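Cell wall surface anchor family protein (Streptococcus agalactiae serogroup V, PDB 3PF2) serves as the major pilin that builds the shaft of the type 1 pilus on the bacterial surface, the present chain being its 35-kDa C-terminal fragment. Local coordinates at residues 13-16 / 17-20; 38-41 / 42-46; 70-74 / 75-79; 115-118 / 119-122. All coordinates share one frame; numbering follows the deposited sequence.

Contacts 1 and 4 lie toward the surface and meet each other: Leu-16 CB packs 3.6 Å from Ala-122 O, so the calcium-bearing loop 13-20 rests beside helix 116-121. Contacts 2 and 3 are partly buried and share a neighbour, helix 100-106, although their centres stand about 16 Å apart. Chemistry follows place. In contacts 2 and 3 aromatic rings are covered by aliphatic carbons; contact 4 depends on helix bonds, capping and one amide-carboxylate bridge; contact 1 is a turn closed by backbone bonds. Metal separates them again: contacts 1 and 2 each supply one carboxylate to a different calcium ion, whereas contact 3 lies away from both sites.

Contact 1: residues 13-16 / 17-20; sequences VKKL and GQDD. With CA (calcium ion), chain B.
Lys-14 and Gln-18 bring their extended side chains together at a slant across the loop that joins strand 9-13 to strand 20-22. Followed outward, Lys-14 first sets its CB against the Gln-18 side chain, 4.2 Å from Gln-18 CD. Its CG then passes the same amide group, and Lys-14 CD lies 4.0 Å from Gln-18 CD. This course follows from a first torsion that holds CG opposite the backbone N (chi1 -170°) and a straight chain beyond it. Past CD the lysine leaves Gln-18 behind, and NZ ends in a salt bridge with Asp-258. The aliphatic part of Lys-15 flanks the glutamine as well.

Backbone bonds close the loop beneath these chains. Val-13 N donates to Gln-18 O at 2.9 Å in a nearly straight bond (168°), and Gln-18 N reaches Lys-15 O at 3.2 Å, closing a type II turn. Gly-17 takes the third position of that turn with phi 99°, positive as a type II turn has it there. Val-13 CG1 packs 3.8 Å from Asp-19 C.

Asp-19 faces the other way. Its OD1 binds the calcium ion at 2.3 Å, together with Asp-10, Lys-11 O, Asp-12 and two waters, while its OD2 accepts a bond from one of those waters at 2.7 Å. Asp-12 OD2 also receives a hydrogen bond from Gly-17 N. The turn is therefore tied to the metal site at two points, and the calcium probably offsets much of the negative charge gathered by three aspartates.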
ATOM      1  N   VAL A  13       6.838   2.863  -5.559  1.00  9.78           N
ATOM      2  CA  VAL A  13       5.694   2.007  -5.317  1.00 10.13           C
ATOM      3  C   VAL A  13       4.916   1.832  -6.607  1.00  9.95           C
ATOM      4  O   VAL A  13       4.901   2.734  -7.461  1.00  9.53           O
ATOM      5  CB  VAL A  13       4.777   2.571  -4.213  1.00 10.26           C
ATOM      6  CG1 VAL A  13       4.054   3.855  -4.683  1.00 11.69           C
ATOM      7  CG2 VAL A  13       3.807   1.504  -3.700  1.00 10.07           C
ATOM      8  N   LYS A  14       4.279   0.662  -6.716  1.00 10.00           N
ATOM      9  CA  LYS A  14       3.382   0.269  -7.828  1.00 10.12           C
ATOM     10  C   LYS A  14       4.148  -0.173  -9.066  1.00 10.61           C
ATOM     11  O   LYS A  14       3.933  -1.285  -9.567  1.00 10.14           O
ATOM     12  CB  LYS A  14       2.301   1.341  -8.140  1.00 10.13           C
ATOM     13  CG  LYS A  14       1.177   0.881  -9.119  1.00 11.13           C
ATOM     14  CD  LYS A  14      -0.010   1.857  -9.071  1.00 12.21           C
ATOM     15  CE  LYS A  14      -1.129   1.398  -9.972  1.00 12.35           C
ATOM     16  NZ  LYS A  14      -2.321   2.317  -9.850  1.00 12.19           N
ATOM     17  N   LYS A  15       5.021   0.697  -9.568  1.00 10.76           N
ATOM     18  CA  LYS A  15       5.909   0.364 -10.664  1.00 11.19           C
ATOM     19  C   LYS A  15       7.121   1.278 -10.589  1.00 11.11           C
ATOM     20  O   LYS A  15       7.108   2.301  -9.888  1.00 11.19           O
ATOM     21  CB  LYS A  15       5.202   0.573 -12.010  1.00 11.29           C
ATOM     22  CG  LYS A  15       4.854   2.045 -12.293  1.00 11.35           C
ATOM     23  CD  LYS A  15       3.831   2.182 -13.415  1.00 12.96           C
ATOM     24  CE  LYS A  15       3.687   3.635 -13.836  1.00 12.82           C
ATOM     25  NZ  LYS A  15       2.468   3.786 -14.725  1.00 12.93           N
ATOM     26  N   LEU A  16       8.154   0.942 -11.357  1.00 11.08           N
ATOM     27  CA  LEU A  16       9.327   1.811 -11.428  1.00 11.13           C
ATOM     28  C   LEU A  16       8.960   3.184 -11.942  1.00 11.26           C
ATOM     29  O   LEU A  16       8.302   3.320 -12.995  1.00 12.69           O
ATOM     30  CB  LEU A  16      10.425   1.196 -12.309  1.00 10.72           C
ATOM     31  CG  LEU A  16      11.100  -0.037 -11.699  1.00 11.03           C
ATOM     32  CD1 LEU A  16      12.035  -0.662 -12.735  1.00 13.81           C
ATOM     33  CD2 LEU A  16      11.888   0.364 -10.446  1.00 12.12           C
ATOM     34  N   GLY A  17       9.366   4.197 -11.182  1.00 11.22           N
ATOM     35  CA  GLY A  17       9.168   5.586 -11.566  1.00 11.70           C
ATOM     36  C   GLY A  17       7.972   6.237 -10.892  1.00 11.83           C
ATOM     37  O   GLY A  17       7.760   7.447 -11.056  1.00 12.93           O
ATOM     38  N   GLN A  18       7.210   5.462 -10.121  1.00 10.15           N
ATOM     39  CA  GLN A  18       6.011   5.994  -9.454  1.00 10.31           C
ATOM     40  C   GLN A  18       6.249   6.086  -7.946  1.00 10.25           C
ATOM     41  O   GLN A  18       6.824   5.167  -7.361  1.00 10.65           O
ATOM     42  CB  GLN A  18       4.783   5.130  -9.773  1.00 10.07           C
ATOM     43  CG  GLN A  18       3.460   5.671  -9.140  1.00  9.93           C
ATOM     44  CD  GLN A  18       2.163   5.154  -9.793  1.00 10.75           C
ATOM     45  OE1 GLN A  18       1.063   5.467  -9.321  1.00 14.16           O
ATOM     46  NE2 GLN A  18       2.281   4.377 -10.844  1.00  8.46           N
ATOM     47  N   ASP A  19       5.794   7.183  -7.325  1.00 10.03           N
ATOM     48  CA  ASP A  19       6.037   7.413  -5.903  1.00  9.81           C
ATOM     49  C   ASP A  19       4.779   7.518  -5.038  1.00 10.22           C
ATOM     50  O   ASP A  19       4.879   7.647  -3.815  1.00 10.49           O
ATOM     51  CB  ASP A  19       6.900   8.671  -5.710  1.00 10.50           C
ATOM     52  CG  ASP A  19       8.314   8.504  -6.263  1.00 10.71           C
ATOM     53  OD1 ASP A  19       8.965   7.516  -5.878  1.00  9.21           O
ATOM     54  OD2 ASP A  19       8.768   9.346  -7.089  1.00 12.00           O
ATOM     55  N   ASP A  20       3.600   7.458  -5.660  1.00  9.69           N
ATOM     56  CA  ASP A  20       2.356   7.652  -4.913  1.00 10.52           C
ATOM     57  C   ASP A  20       1.288   6.774  -5.520  1.00 10.32           C
ATOM     58  O   ASP A  20       1.112   6.762  -6.738  1.00 11.74           O
ATOM     59  CB  ASP A  20       1.894   9.113  -5.041  1.00 10.65           C
ATOM     60  CG  ASP A  20       2.867  10.089  -4.409  1.00 10.92           C
ATOM     61  OD1 ASP A  20       2.792  10.296  -3.176  1.00 12.64           O
ATOM     62  OD2 ASP A  20       3.696  10.666  -5.161  1.00 12.64           O
TER
HETATM   63 CA    CA B   1      11.200   6.957  -5.710  1.00 11.25          CA
HETATM   64  O   HOH W   1      11.372   8.633  -7.403  1.00 11.78           O
HETATM   65  O   HOH W   2      10.860   8.560  -4.004  1.00 13.05           O

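Contact 2: residues 38-41 / 42-46; sequences PANL and GDYEK. With CA (calcium ion), chain C.
Tyr-44 folds back over Pro-38 and Leu-41, and this is the tightly packed half of the contact. Leu-41 CD1 stands over one face of the ring, 4.2 Å from the Tyr-44 centroid and 21° off the ring normal, a CH-pi contact shifted toward the rim. The leucine gets there with CG opposite its backbone N (chi1 -176°). Pro-38 CG approaches the far end of the ring, 3.6 Å from Tyr-44 CZ. At the ring edge, near its plane, sits the carbonyl oxygen of Asn-40.

Two backbone bonds wind this turn of 3-10 helix from which the ring projects: Asp-43 N donates to Asn-40 O at 3.0 Å, and Tyr-44 N to Leu-41 O at 2.9 Å. Both donors lie above the carbonyl planes, consistent with the tight i to i+3 winding.

The looser side is mediated by water. One molecule accepts from Tyr-44 OH and donates to Asn-40 OD1, 2.6 Å from each; another joins Ala-39 O to Gly-42 N. Asn-40 CB and Asp-43 OD2 merely approach, at 3.9 Å. Beyond them Glu-45 turns away, its OE1 2.4 Å from the calcium ion that Asp-159, Thr-161, Asp-163, Ala-165 and Asn-167 also bind.

The loop thus bridges strands 29-35 and 46-52, with Leu-41 against Ile-103 and Tyr-44 against Phe-100 of helix 100-106, and Tyr-44 also touching Tyr-158 of strand 155-159.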
ATOM      1  N   PRO A  38      28.070  -0.033  -8.117  1.00 18.60           N
ATOM      2  CA  PRO A  38      29.356   0.309  -8.739  1.00 19.62           C
ATOM      3  C   PRO A  38      29.992  -0.879  -9.463  1.00 20.63           C
ATOM      4  O   PRO A  38      29.731  -2.031  -9.102  1.00 21.15           O
ATOM      5  CB  PRO A  38      30.214   0.718  -7.542  1.00 19.52           C
ATOM      6  CG  PRO A  38      29.676  -0.089  -6.416  1.00 18.30           C
ATOM      7  CD  PRO A  38      28.192  -0.233  -6.664  1.00 18.76           C
ATOM      8  N   ALA A  39      30.822  -0.601 -10.471  1.00 21.49           N
ATOM      9  CA  ALA A  39      31.577  -1.661 -11.151  1.00 22.16           C
ATOM     10  C   ALA A  39      32.558  -2.379 -10.215  1.00 22.38           C
ATOM     11  O   ALA A  39      32.852  -3.567 -10.405  1.00 22.66           O
ATOM     12  CB  ALA A  39      32.299  -1.112 -12.387  1.00 22.75           C
ATOM     13  N   ASN A  40      33.048  -1.669  -9.200  1.00 22.39           N
ATOM     14  CA  ASN A  40      33.889  -2.294  -8.165  1.00 22.00           C
ATOM     15  C   ASN A  40      33.111  -2.981  -7.027  1.00 21.09           C
ATOM     16  O   ASN A  40      33.633  -3.181  -5.917  1.00 20.48           O
ATOM     17  CB  ASN A  40      34.941  -1.307  -7.626  1.00 22.51           C
ATOM     18  CG  ASN A  40      34.327  -0.087  -6.932  1.00 24.27           C
ATOM     19  OD1 ASN A  40      33.155  -0.077  -6.552  1.00 24.36           O
ATOM     20  ND2 ASN A  40      35.136   0.948  -6.764  1.00 26.24           N
ATOM     21  N   LEU A  41      31.866  -3.361  -7.303  1.00 19.50           N
ATOM     22  CA  LEU A  41      31.086  -4.118  -6.340  1.00 19.14           C
ATOM     23  C   LEU A  41      31.847  -5.353  -5.814  1.00 18.90           C
ATOM     24  O   LEU A  41      31.649  -5.759  -4.678  1.00 18.43           O
ATOM     25  CB  LEU A  41      29.731  -4.541  -6.942  1.00 18.89           C
ATOM     26  CG  LEU A  41      28.787  -5.255  -5.974  1.00 18.90           C
ATOM     27  CD1 LEU A  41      28.340  -4.349  -4.808  1.00 20.59           C
ATOM     28  CD2 LEU A  41      27.589  -5.826  -6.709  1.00 20.87           C
ATOM     29  N   GLY A  42      32.719  -5.931  -6.646  1.00 19.57           N
ATOM     30  CA  GLY A  42      33.489  -7.117  -6.259  1.00 20.40           C
ATOM     31  C   GLY A  42      34.332  -6.937  -5.010  1.00 20.73           C
ATOM     32  O   GLY A  42      34.622  -7.912  -4.309  1.00 21.38           O
ATOM     33  N   ASP A  43      34.703  -5.687  -4.733  1.00 20.67           N
ATOM     34  CA  ASP A  43      35.495  -5.322  -3.549  1.00 21.01           C
ATOM     35  C   ASP A  43      34.690  -5.263  -2.253  1.00 19.98           C
ATOM     36  O   ASP A  43      35.262  -5.276  -1.161  1.00 19.74           O
ATOM     37  CB  ASP A  43      36.127  -3.945  -3.745  1.00 21.66           C
ATOM     38  CG  ASP A  43      37.222  -3.926  -4.791  1.00 24.96           C
ATOM     39  OD1 ASP A  43      37.739  -4.998  -5.175  1.00 28.54           O
ATOM     40  OD2 ASP A  43      37.565  -2.802  -5.219  1.00 28.89           O
ATOM     41  N   TYR A  44      33.362  -5.189  -2.356  1.00 18.91           N
ATOM     42  CA  TYR A  44      32.541  -4.858  -1.193  1.00 17.36           C
ATOM     43  C   TYR A  44      32.539  -5.970  -0.144  1.00 16.87           C
ATOM     44  O   TYR A  44      32.518  -7.157  -0.493  1.00 15.81           O
ATOM     45  CB  TYR A  44      31.106  -4.493  -1.633  1.00 17.29           C
ATOM     46  CG  TYR A  44      30.948  -3.049  -2.110  1.00 17.10           C
ATOM     47  CD1 TYR A  44      31.803  -2.502  -3.078  1.00 16.62           C
ATOM     48  CD2 TYR A  44      29.918  -2.242  -1.609  1.00 16.45           C
ATOM     49  CE1 TYR A  44      31.647  -1.180  -3.522  1.00 17.04           C
ATOM     50  CE2 TYR A  44      29.754  -0.922  -2.039  1.00 16.48           C
ATOM     51  CZ  TYR A  44      30.609  -0.399  -2.983  1.00 16.40           C
ATOM     52  OH  TYR A  44      30.457   0.895  -3.394  1.00 16.75           O
ATOM     53  N   GLU A  45      32.567  -5.574   1.130  1.00 15.89           N
ATOM     54  CA  GLU A  45      32.576  -6.499   2.264  1.00 15.83           C
ATOM     55  C   GLU A  45      31.230  -6.586   2.995  1.00 15.74           C
ATOM     56  O   GLU A  45      31.059  -7.424   3.892  1.00 16.59           O
ATOM     57  CB  GLU A  45      33.706  -6.116   3.241  1.00 15.91           C
ATOM     58  CG  GLU A  45      35.068  -5.956   2.559  1.00 15.72           C
ATOM     59  CD  GLU A  45      36.190  -5.633   3.536  1.00 16.45           C
ATOM     60  OE1 GLU A  45      35.925  -4.945   4.542  1.00 15.05           O
ATOM     61  OE2 GLU A  45      37.348  -6.063   3.290  1.00 16.72           O
ATOM     62  N   LYS A  46      30.286  -5.719   2.605  1.00 15.65           N
ATOM     63  CA  LYS A  46      28.932  -5.724   3.146  1.00 15.62           C
ATOM     64  C   LYS A  46      28.000  -5.024   2.161  1.00 15.48           C
ATOM     65  O   LYS A  46      28.375  -4.038   1.528  1.00 15.16           O
ATOM     66  CB  LYS A  46      28.869  -4.994   4.492  1.00 15.49           C
ATOM     67  CG  LYS A  46      27.575  -5.237   5.272  1.00 17.12           C
ATOM     68  CD  LYS A  46      27.404  -4.292   6.455  1.00 17.93           C
ATOM     69  CE  LYS A  46      28.443  -4.522   7.543  1.00 23.44           C
ATOM     70  NZ  LYS A  46      28.513  -5.935   8.031  1.00 25.11           N
TER
HETATM   71 CA    CA C   2      35.903  -2.545   4.799  1.00 14.99          CA
HETATM   72  O   HOH W   3      34.006  -5.612  -9.144  1.00 31.15           O
HETATM   73  O   HOH W   4      32.412   1.815  -4.918  1.00 23.62           O

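Contact 3: residues 70-74 / 75-79; sequences KTLNR and DEHYT
A sheet-to-sheet connection of the Ig-like domain runs through this contact, and in it His-77 and Tyr-78 fold back on residues 72-74. Strand 70-72 belongs to one sheet and strand 78-81 to the other. Asn-73 O anchors the bend by accepting two backbone bonds: His-77 N comes almost straight on at 2.9 Å (C=O...N 166°), and Glu-76 N from above the carbonyl plane at 3.1 Å. Residues 74-75 have type II turn angles.

The His-77 ring is sandwiched. Leu-72 CD2 lies over one face, 4.0 Å from the His-77 centroid, and Glu-76 CG covers the opposite one. Tyr-78 instead receives a backbone carbon: Arg-74 CA sits 3.8 Å from its ring centroid, 22° off the normal. Tyr-78 CG lies between backbone N and carbonyl carbon (chi1 67°), turning the ring over Arg-74. A water bridges Leu-72 O and Tyr-78 OH in the ring plane.

Outside, a second water accepts from Arg-74 NE at 3.0 Å and donates to Asp-75 OD1, joining opposite charges without a salt bridge. Inward, Leu-72 packs on Leu-106 and Phe-95, and His-77 on Ile-103. Such a turn, carrying the chain between two facing sheets, belongs to the Ig-like beta-sandwich.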
ATOM      1  N   LYS A  70      19.514  -9.061 -15.734  1.00 23.13           N
ATOM      2  CA  LYS A  70      19.993 -10.242 -15.026  1.00 23.71           C
ATOM      3  C   LYS A  70      19.269 -10.478 -13.718  1.00 23.57           C
ATOM      4  O   LYS A  70      18.918  -9.529 -13.005  1.00 23.59           O
ATOM      5  CB  LYS A  70      21.498 -10.130 -14.786  1.00 24.10           C
ATOM      6  CG  LYS A  70      22.315 -10.204 -16.054  1.00 26.95           C
ATOM      7  CD  LYS A  70      23.121 -11.479 -16.121  1.00 31.05           C
ATOM      8  CE  LYS A  70      24.008 -11.513 -17.366  1.00 33.22           C
ATOM      9  NZ  LYS A  70      25.114 -10.502 -17.363  1.00 33.85           N
ATOM     10  N   THR A  71      19.069 -11.752 -13.393  1.00 23.14           N
ATOM     11  CA  THR A  71      18.396 -12.140 -12.158  1.00 23.20           C
ATOM     12  C   THR A  71      19.380 -12.628 -11.100  1.00 23.05           C
ATOM     13  O   THR A  71      20.309 -13.391 -11.407  1.00 23.55           O
ATOM     14  CB  THR A  71      17.355 -13.258 -12.416  1.00 22.67           C
ATOM     15  OG1 THR A  71      16.491 -12.880 -13.497  1.00 23.85           O
ATOM     16  CG2 THR A  71      16.544 -13.535 -11.177  1.00 22.91           C
ATOM     17  N   LEU A  72      19.173 -12.186  -9.861  1.00 22.72           N
ATOM     18  CA  LEU A  72      19.868 -12.748  -8.706  1.00 22.17           C
ATOM     19  C   LEU A  72      18.987 -13.752  -7.963  1.00 22.71           C
ATOM     20  O   LEU A  72      17.776 -13.559  -7.842  1.00 22.72           O
ATOM     21  CB  LEU A  72      20.346 -11.643  -7.757  1.00 21.97           C
ATOM     22  CG  LEU A  72      21.301 -10.579  -8.300  1.00 21.49           C
ATOM     23  CD1 LEU A  72      21.700  -9.638  -7.173  1.00 21.33           C
ATOM     24  CD2 LEU A  72      22.542 -11.172  -8.939  1.00 23.35           C
ATOM     25  N   ASN A  73      19.600 -14.818  -7.456  1.00 22.49           N
ATOM     26  CA  ASN A  73      18.846 -15.944  -6.900  1.00 22.97           C
ATOM     27  C   ASN A  73      18.930 -16.053  -5.389  1.00 22.95           C
ATOM     28  O   ASN A  73      20.008 -15.955  -4.809  1.00 23.63           O
ATOM     29  CB  ASN A  73      19.300 -17.250  -7.553  1.00 22.76           C
ATOM     30  CG  ASN A  73      19.416 -17.131  -9.057  1.00 23.36           C
ATOM     31  OD1 ASN A  73      20.452 -17.451  -9.636  1.00 26.45           O
ATOM     32  ND2 ASN A  73      18.355 -16.643  -9.703  1.00 23.03           N
ATOM     33  N   ARG A  74      17.785 -16.271  -4.755  1.00 23.70           N
ATOM     34  CA  ARG A  74      17.712 -16.388  -3.307  1.00 23.91           C
ATOM     35  C   ARG A  74      18.555 -17.557  -2.809  1.00 25.04           C
ATOM     36  O   ARG A  74      18.562 -18.624  -3.415  1.00 25.00           O
ATOM     37  CB  ARG A  74      16.257 -16.534  -2.836  1.00 23.82           C
ATOM     38  CG  ARG A  74      16.095 -16.348  -1.335  1.00 24.57           C
ATOM     39  CD  ARG A  74      14.659 -16.459  -0.901  1.00 26.56           C
ATOM     40  NE  ARG A  74      14.557 -16.607   0.552  1.00 27.80           N
ATOM     41  CZ  ARG A  74      13.415 -16.591   1.232  1.00 28.06           C
ATOM     42  NH1 ARG A  74      12.264 -16.423   0.599  1.00 29.02           N
ATOM     43  NH2 ARG A  74      13.424 -16.746   2.549  1.00 29.22           N
ATOM     44  N   ASP A  75      19.267 -17.321  -1.711  1.00 25.76           N
ATOM     45  CA  ASP A  75      20.188 -18.281  -1.091  1.00 26.96           C
ATOM     46  C   ASP A  75      21.447 -18.603  -1.900  1.00 26.82           C
ATOM     47  O   ASP A  75      22.346 -19.279  -1.402  1.00 27.75           O
ATOM     48  CB  ASP A  75      19.449 -19.529  -0.590  1.00 27.37           C
ATOM     49  CG  ASP A  75      18.469 -19.213   0.540  1.00 29.57           C
ATOM     50  OD1 ASP A  75      18.832 -18.488   1.498  1.00 32.07           O
ATOM     51  OD2 ASP A  75      17.318 -19.696   0.475  1.00 31.85           O
ATOM     52  N   GLU A  76      21.520 -18.119  -3.137  1.00 26.44           N
ATOM     53  CA  GLU A  76      22.764 -18.162  -3.907  1.00 26.26           C
ATOM     54  C   GLU A  76      23.514 -16.826  -3.755  1.00 26.26           C
ATOM     55  O   GLU A  76      24.673 -16.792  -3.308  1.00 26.15           O
ATOM     56  CB  GLU A  76      22.488 -18.484  -5.381  1.00 26.14           C
ATOM     57  CG  GLU A  76      23.732 -18.464  -6.291  1.00 28.12           C
ATOM     58  CD  GLU A  76      23.429 -18.796  -7.748  1.00 30.84           C
ATOM     59  OE1 GLU A  76      22.242 -19.008  -8.086  1.00 30.79           O
ATOM     60  OE2 GLU A  76      24.381 -18.840  -8.564  1.00 32.24           O
ATOM     61  N   HIS A  77      22.840 -15.730  -4.113  1.00 25.80           N
ATOM     62  CA  HIS A  77      23.455 -14.396  -4.091  1.00 25.00           C
ATOM     63  C   HIS A  77      23.091 -13.567  -2.858  1.00 24.67           C
ATOM     64  O   HIS A  77      23.792 -12.601  -2.529  1.00 24.52           O
ATOM     65  CB  HIS A  77      23.073 -13.607  -5.343  1.00 25.40           C
ATOM     66  CG  HIS A  77      23.378 -14.307  -6.632  1.00 25.79           C
ATOM     67  ND1 HIS A  77      24.663 -14.499  -7.092  1.00 27.83           N
ATOM     68  CD2 HIS A  77      22.562 -14.836  -7.573  1.00 24.59           C
ATOM     69  CE1 HIS A  77      24.625 -15.130  -8.253  1.00 25.98           C
ATOM     70  NE2 HIS A  77      23.361 -15.340  -8.570  1.00 26.86           N
ATOM     71  N   TYR A  78      22.005 -13.942  -2.183  1.00 23.79           N
ATOM     72  CA  TYR A  78      21.463 -13.149  -1.077  1.00 23.48           C
ATOM     73  C   TYR A  78      20.587 -13.985  -0.152  1.00 23.57           C
ATOM     74  O   TYR A  78      20.118 -15.056  -0.538  1.00 23.99           O
ATOM     75  CB  TYR A  78      20.656 -11.953  -1.625  1.00 23.14           C
ATOM     76  CG  TYR A  78      19.370 -12.324  -2.366  1.00 20.82           C
ATOM     77  CD1 TYR A  78      18.185 -12.538  -1.661  1.00 19.70           C
ATOM     78  CD2 TYR A  78      19.338 -12.440  -3.754  1.00 20.27           C
ATOM     79  CE1 TYR A  78      17.014 -12.875  -2.304  1.00 18.00           C
ATOM     80  CE2 TYR A  78      18.133 -12.776  -4.427  1.00 18.31           C
ATOM     81  CZ  TYR A  78      16.988 -12.991  -3.682  1.00 18.10           C
ATOM     82  OH  TYR A  78      15.790 -13.325  -4.292  1.00 19.45           O
ATOM     83  N   THR A  79      20.358 -13.485   1.060  1.00 23.26           N
ATOM     84  CA  THR A  79      19.428 -14.097   2.009  1.00 23.30           C
ATOM     85  C   THR A  79      18.398 -13.092   2.520  1.00 23.00           C
ATOM     86  O   THR A  79      18.639 -11.880   2.549  1.00 22.83           O
ATOM     87  CB  THR A  79      20.149 -14.733   3.232  1.00 23.83           C
ATOM     88  OG1 THR A  79      20.648 -13.701   4.090  1.00 25.37           O
ATOM     89  CG2 THR A  79      21.301 -15.629   2.783  1.00 23.45           C
TER
HETATM   90  O   HOH W   5      15.472 -13.140  -6.798  1.00 21.49           O
HETATM   91  O   HOH W   6      16.913 -16.519   2.422  1.00 26.42           O

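Contact 4: residues 115-118 / 119-122; sequences NQDA and LDKA
Gln-116 and Asp-120, one turn apart on the N-capped helix 116-121, meet through a side-chain hydrogen bond. Gln-116 NE2 donates to Asp-120 OD1 at 2.9 Å; the oxygen lies nearly in the amide plane (4° out), while the donor meets it on its syn side, tilted from the carboxylate plane. The glutamine starts away from its partner, CG opposite the backbone N (chi1 175°), and bends at chi2 (78°) to bring the amide back. Each polar end has another partner: NE2 also donates to Thr-9 O, and Asp-120 OD2 makes a salt bridge with Arg-175.

Backbone bonds set the spacing. Leu-119 N reaches Asn-115 O and Asp-120 N reaches Gln-116 O, both at 2.9 Å, the i to i+4 links of an alpha-helix. Asn-115 is the N-cap: its OD1 takes Ala-118 N at 3.1 Å on an in-plane lone pair, with a weak second bond from Asp-117 N.

Further out, Leu-119 is buried against Phe-131, while Asp-120 touches the calcium ligand Asp-10, placing this surface helix beside the first metal site. Asp-117 and Asp-120 would probably repel, their OD1 and OD2 being 4.3 Å apart, but one water donates to both oxygens and accepts from Lys-121 NZ at 3.1 Å.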
ATOM      1  N   ASN A 115      23.651   8.282 -11.102  1.00 16.87           N
ATOM      2  CA  ASN A 115      23.188   9.545 -10.537  1.00 16.21           C
ATOM      3  C   ASN A 115      21.884   9.331  -9.725  1.00 14.91           C
ATOM      4  O   ASN A 115      21.025   8.555 -10.136  1.00 14.69           O
ATOM      5  CB  ASN A 115      23.008  10.525 -11.716  1.00 17.94           C
ATOM      6  CG  ASN A 115      22.460  11.857 -11.310  1.00 21.03           C
ATOM      7  OD1 ASN A 115      21.258  11.996 -11.094  1.00 24.07           O
ATOM      8  ND2 ASN A 115      23.330  12.876 -11.253  1.00 22.88           N
ATOM      9  N   GLN A 116      21.764  10.003  -8.575  1.00 13.31           N
ATOM     10  CA  GLN A 116      20.559   9.912  -7.740  1.00 11.61           C
ATOM     11  C   GLN A 116      19.297  10.266  -8.533  1.00 11.46           C
ATOM     12  O   GLN A 116      18.296   9.569  -8.410  1.00 10.55           O
ATOM     13  CB  GLN A 116      20.663  10.841  -6.525  1.00 11.66           C
ATOM     14  CG  GLN A 116      19.405  10.900  -5.661  1.00 12.15           C
ATOM     15  CD  GLN A 116      19.274   9.693  -4.756  1.00 12.89           C
ATOM     16  OE1 GLN A 116      20.135   9.454  -3.902  1.00 12.12           O
ATOM     17  NE2 GLN A 116      18.206   8.925  -4.934  1.00 13.22           N
ATOM     18  N   ASP A 117      19.333  11.362  -9.308  1.00 11.05           N
ATOM     19  CA  ASP A 117      18.130  11.789 -10.048  1.00 11.52           C
ATOM     20  C   ASP A 117      17.753  10.775 -11.135  1.00 11.72           C
ATOM     21  O   ASP A 117      16.573  10.502 -11.346  1.00 11.43           O
ATOM     22  CB  ASP A 117      18.289  13.171 -10.686  1.00 12.05           C
ATOM     23  CG  ASP A 117      18.542  14.270  -9.682  1.00 12.69           C
ATOM     24  OD1 ASP A 117      17.938  14.254  -8.588  1.00 14.44           O
ATOM     25  OD2 ASP A 117      19.354  15.171 -10.009  1.00 15.20           O
ATOM     26  N   ALA A 118      18.759  10.240 -11.835  1.00 11.70           N
ATOM     27  CA  ALA A 118      18.522   9.196 -12.850  1.00 11.76           C
ATOM     28  C   ALA A 118      17.883   7.979 -12.191  1.00 11.48           C
ATOM     29  O   ALA A 118      16.947   7.377 -12.751  1.00 12.44           O
ATOM     30  CB  ALA A 118      19.824   8.801 -13.574  1.00 11.57           C
ATOM     31  N   LEU A 119      18.357   7.641 -10.995  1.00 10.92           N
ATOM     32  CA  LEU A 119      17.801   6.504 -10.262  1.00 10.41           C
ATOM     33  C   LEU A 119      16.334   6.777  -9.928  1.00 10.67           C
ATOM     34  O   LEU A 119      15.459   5.928 -10.191  1.00 10.90           O
ATOM     35  CB  LEU A 119      18.622   6.176  -9.008  1.00 10.69           C
ATOM     36  CG  LEU A 119      18.112   4.939  -8.265  1.00 10.22           C
ATOM     37  CD1 LEU A 119      18.302   3.642  -9.087  1.00 12.89           C
ATOM     38  CD2 LEU A 119      18.738   4.819  -6.871  1.00 10.87           C
ATOM     39  N   ASP A 120      16.070   7.982  -9.407  1.00 10.88           N
ATOM     40  CA  ASP A 120      14.725   8.394  -8.989  1.00 11.11           C
ATOM     41  C   ASP A 120      13.748   8.347 -10.158  1.00 11.86           C
ATOM     42  O   ASP A 120      12.549   8.079  -9.968  1.00 12.75           O
ATOM     43  CB  ASP A 120      14.729   9.840  -8.458  1.00 11.61           C
ATOM     44  CG  ASP A 120      15.454   9.994  -7.136  1.00 13.08           C
ATOM     45  OD1 ASP A 120      15.819   8.992  -6.495  1.00 12.23           O
ATOM     46  OD2 ASP A 120      15.643  11.151  -6.713  1.00 13.95           O
ATOM     47  N   LYS A 121      14.253   8.646 -11.357  1.00 11.54           N
ATOM     48  CA  LYS A 121      13.421   8.792 -12.551  1.00 12.50           C
ATOM     49  C   LYS A 121      13.338   7.509 -13.358  1.00 12.28           C
ATOM     50  O   LYS A 121      12.637   7.475 -14.364  1.00 13.44           O
ATOM     51  CB  LYS A 121      13.950   9.912 -13.453  1.00 12.71           C
ATOM     52  CG  LYS A 121      13.229  11.251 -13.313  1.00 14.18           C
ATOM     53  CD  LYS A 121      13.521  11.881 -11.983  1.00 16.12           C
ATOM     54  CE  LYS A 121      12.881  13.259 -11.854  1.00 17.39           C
ATOM     55  NZ  LYS A 121      13.306  13.910 -10.589  1.00 17.78           N
ATOM     56  N   ALA A 122      14.054   6.469 -12.937  1.00 11.94           N
ATOM     57  CA  ALA A 122      14.120   5.217 -13.712  1.00 11.62           C
ATOM     58  C   ALA A 122      12.743   4.562 -13.833  1.00 11.55           C
ATOM     59  O   ALA A 122      12.033   4.413 -12.841  1.00 11.64           O
ATOM     60  CB  ALA A 122      15.116   4.238 -13.085  1.00 11.78           C
TER
HETATM   61  O   HOH W   7      15.386  13.393  -8.360  1.00 19.68           O